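Local coordinates for putative bacterial transcription regulation protein (Staphylococcus aureus, PDB 3LUR) that is of unknown specific function but probably acts in transcriptional regulation by binding small effector molecules through a domain related to integron-associated effector-binding proteins, at residues E41-I44 with A45-L49. Numbering follows the deposited sequence.
Sequences EGVI and ADLQL. With EDO (1,2-ethanediol), chain F; EDO (1,2-ethanediol), chain H.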
ATOM      1  N   GLU A  41       4.753 -12.174 -14.452  1.00 12.06           N
ATOM      2  CA  GLU A  41       5.715 -11.530 -15.356  1.00 11.89           C
ATOM      3  C   GLU A  41       7.114 -11.426 -14.794  1.00 12.08           C
ATOM      4  O   GLU A  41       8.050 -11.133 -15.527  1.00 11.58           O
ATOM      5  CB  GLU A  41       5.254 -10.113 -15.714  1.00 11.47           C
ATOM      6  CG  GLU A  41       4.012 -10.067 -16.533  1.00 10.74           C
ATOM      7  CD  GLU A  41       3.452  -8.662 -16.648  1.00 11.16           C
ATOM      8  OE1 GLU A  41       4.191  -7.680 -16.361  1.00 10.71           O
ATOM      9  OE2 GLU A  41       2.271  -8.542 -17.024  1.00  9.30           O
ATOM     10  N   GLY A  42       7.266 -11.659 -13.499  1.00 12.68           N
ATOM     11  CA  GLY A  42       8.589 -11.540 -12.864  1.00 12.91           C
ATOM     12  C   GLY A  42       8.856 -10.145 -12.342  1.00 13.20           C
ATOM     13  O   GLY A  42       9.976  -9.807 -11.981  1.00 13.03           O
ATOM     14  N   VAL A  43       7.822  -9.308 -12.337  1.00 13.18           N
ATOM     15  CA  VAL A  43       7.967  -7.965 -11.845  1.00 13.51           C
ATOM     16  C   VAL A  43       8.242  -7.997 -10.346  1.00 13.82           C
ATOM     17  O   VAL A  43       9.070  -7.215  -9.842  1.00 13.17           O
ATOM     18  CB  VAL A  43       6.698  -7.135 -12.103  1.00 13.35           C
ATOM     19  CG1 VAL A  43       6.728  -5.854 -11.272  1.00 12.76           C
ATOM     20  CG2 VAL A  43       6.528  -6.848 -13.607  1.00 13.45           C
ATOM     21  N   ILE A  44       7.560  -8.888  -9.618  1.00 14.37           N
ATOM     22  CA  ILE A  44       7.759  -8.925  -8.175  1.00 14.77           C
ATOM     23  C   ILE A  44       9.195  -9.291  -7.839  1.00 15.44           C
ATOM     24  O   ILE A  44       9.800  -8.662  -6.966  1.00 15.66           O
ATOM     25  CB  ILE A  44       6.803  -9.858  -7.410  1.00 14.89           C
ATOM     26  CG1 ILE A  44       5.338  -9.482  -7.647  1.00 13.92           C
ATOM     27  CG2 ILE A  44       7.138  -9.797  -5.879  1.00 15.30           C
ATOM     28  CD1 ILE A  44       4.972  -8.064  -7.223  1.00 13.46           C
ATOM     29  N   ALA A  45       9.750 -10.278  -8.544  1.00 16.02           N
ATOM     30  CA  ALA A  45      11.118 -10.730  -8.274  1.00 16.50           C
ATOM     31  C   ALA A  45      12.101  -9.616  -8.557  1.00 16.56           C
ATOM     32  O   ALA A  45      13.015  -9.376  -7.779  1.00 16.39           O
ATOM     33  CB  ALA A  45      11.460 -11.983  -9.094  1.00 16.74           C
ATOM     34  N   ASP A  46      11.875  -8.895  -9.647  1.00 16.25           N
ATOM     35  CA  ASP A  46      12.733  -7.792  -9.998  1.00 16.59           C
ATOM     36  C   ASP A  46      12.687  -6.639  -8.972  1.00 15.96           C
ATOM     37  O   ASP A  46      13.713  -6.080  -8.640  1.00 15.09           O
ATOM     38  CB  ASP A  46      12.365  -7.254 -11.369  1.00 17.09           C
ATOM     39  CG  ASP A  46      13.441  -6.366 -11.937  1.00 18.97           C
ATOM     40  OD1 ASP A  46      14.625  -6.796 -11.909  1.00 21.91           O
ATOM     41  OD2 ASP A  46      13.113  -5.250 -12.397  1.00 21.68           O
ATOM     42  N   LEU A  47      11.488  -6.269  -8.510  1.00 15.25           N
ATOM     43  CA  LEU A  47      11.365  -5.216  -7.521  1.00 15.28           C
ATOM     44  C   LEU A  47      11.985  -5.629  -6.194  1.00 15.71           C
ATOM     45  O   LEU A  47      12.576  -4.813  -5.509  1.00 15.54           O
ATOM     46  CB  LEU A  47       9.906  -4.824  -7.312  1.00 14.78           C
ATOM     47  CG  LEU A  47       9.207  -4.120  -8.453  1.00 13.80           C
ATOM     48  CD1 LEU A  47       7.758  -3.850  -8.030  1.00 12.27           C
ATOM     49  CD2 LEU A  47       9.936  -2.829  -8.822  1.00 12.25           C
ATOM     50  N   GLN A  48      11.890  -6.907  -5.850  1.00 16.51           N
ATOM     51  CA  GLN A  48      12.468  -7.363  -4.593  1.00 17.83           C
ATOM     52  C   GLN A  48      13.977  -7.237  -4.591  1.00 17.45           C
ATOM     53  O   GLN A  48      14.567  -7.064  -3.528  1.00 18.19           O
ATOM     54  CB  GLN A  48      12.011  -8.773  -4.226  1.00 17.78           C
ATOM     55  CG  GLN A  48      10.580  -8.813  -3.729  1.00 20.63           C
ATOM     56  CD  GLN A  48      10.383  -8.080  -2.389  1.00 24.42           C
ATOM     57  OE1 GLN A  48      10.786  -6.925  -2.216  1.00 26.65           O
ATOM     58  NE2 GLN A  48       9.712  -8.750  -1.451  1.00 28.15           N
ATOM     59  N   LEU A  49      14.598  -7.260  -5.769  1.00 17.30           N
ATOM     60  CA  LEU A  49      16.043  -7.067  -5.851  1.00 17.22           C
ATOM     61  C   LEU A  49      16.423  -5.630  -5.584  1.00 16.73           C
ATOM     62  O   LEU A  49      17.542  -5.372  -5.193  1.00 16.13           O
ATOM     63  CB  LEU A  49      16.579  -7.477  -7.213  1.00 17.45           C
ATOM     64  CG  LEU A  49      16.515  -8.967  -7.516  1.00 17.86           C
ATOM     65  CD1 LEU A  49      16.991  -9.224  -8.965  1.00 18.42           C
ATOM     66  CD2 LEU A  49      17.353  -9.733  -6.504  1.00 19.77           C
TER
HETATM   67  C1  EDO F 160       1.428  -6.304 -14.608  1.00 24.76           C
HETATM   68  O1  EDO F 160       0.632  -6.554 -15.783  1.00 23.84           O
HETATM   69  C2  EDO F 160       2.379  -5.150 -14.868  1.00 26.54           C
HETATM   70  O2  EDO F 160       3.047  -5.363 -16.111  1.00 28.55           O
HETATM   71  C1  EDO H 162       8.796 -10.301   0.923  1.00 43.51           C
HETATM   72  O1  EDO H 162       7.602  -9.507   0.784  1.00 42.97           O
HETATM   73  C2  EDO H 162       9.650  -9.757   2.075  1.00 43.89           C
HETATM   74  O2  EDO H 162      10.252  -8.506   1.724  1.00 44.75           O
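Val43 O accepts the amide of Leu47 at 2.9 Å (Leu47 N to Val43 O). One residue on, Ile44 O takes Gln48 N at 2.9 Å as well. The series starts at Gly42, whose O receives Asp46 N at 3.1 Å. Gly42 stands at the N-cap position of helix 43-50 and, as the first residue past helix 24-41, also completes the Schellman motif there, so the chain leaves one helix and enters the next through a single residue. Its positive phi, 90°, would press a CB against the carbonyl oxygen of Glu41, which explains a glycine at this corner between two consecutive helices packed on the closed antiparallel sheet of a chain assigned to the integron-associated effector-binding family.

Side chains one turn apart run side by side. CG1 of Val43 lies anti to its own backbone nitrogen (chi1 165°) and rests alongside Leu47, CG1 to CD1 3.9 Å. Both residues also lean on Tyr87, whose hydroxyl is hydrogen-bonded to Asp46 OD2. Ile44 and Gln48 make the second pair, with CG2 of the isoleucine 4.2 Å from CG of the glutamine. Ile44 is buried against Trp35, Cys38 and Tyr39 of helix 24-41 and Ile74 of strand 70-77, while Leu47 and Gln48 reach Val76, so the short helix bridges its predecessor and the barrel wall.

Gln48 CG also sits 3.3 Å from Ile44 O; beyond it the chain bends at chi2 (-66°), and the amide ends where OE1 is bound by Asn51 ND2 and NE2 donates to O2 of a 1,2-ethanediol at 3.2 Å. Another ethanediol, like the first probably from the crystallisation liquor, spans the Glu41 carboxylate, its O2 2.6 Å from OE1 and its O1 hydrogen-bonded to OE2.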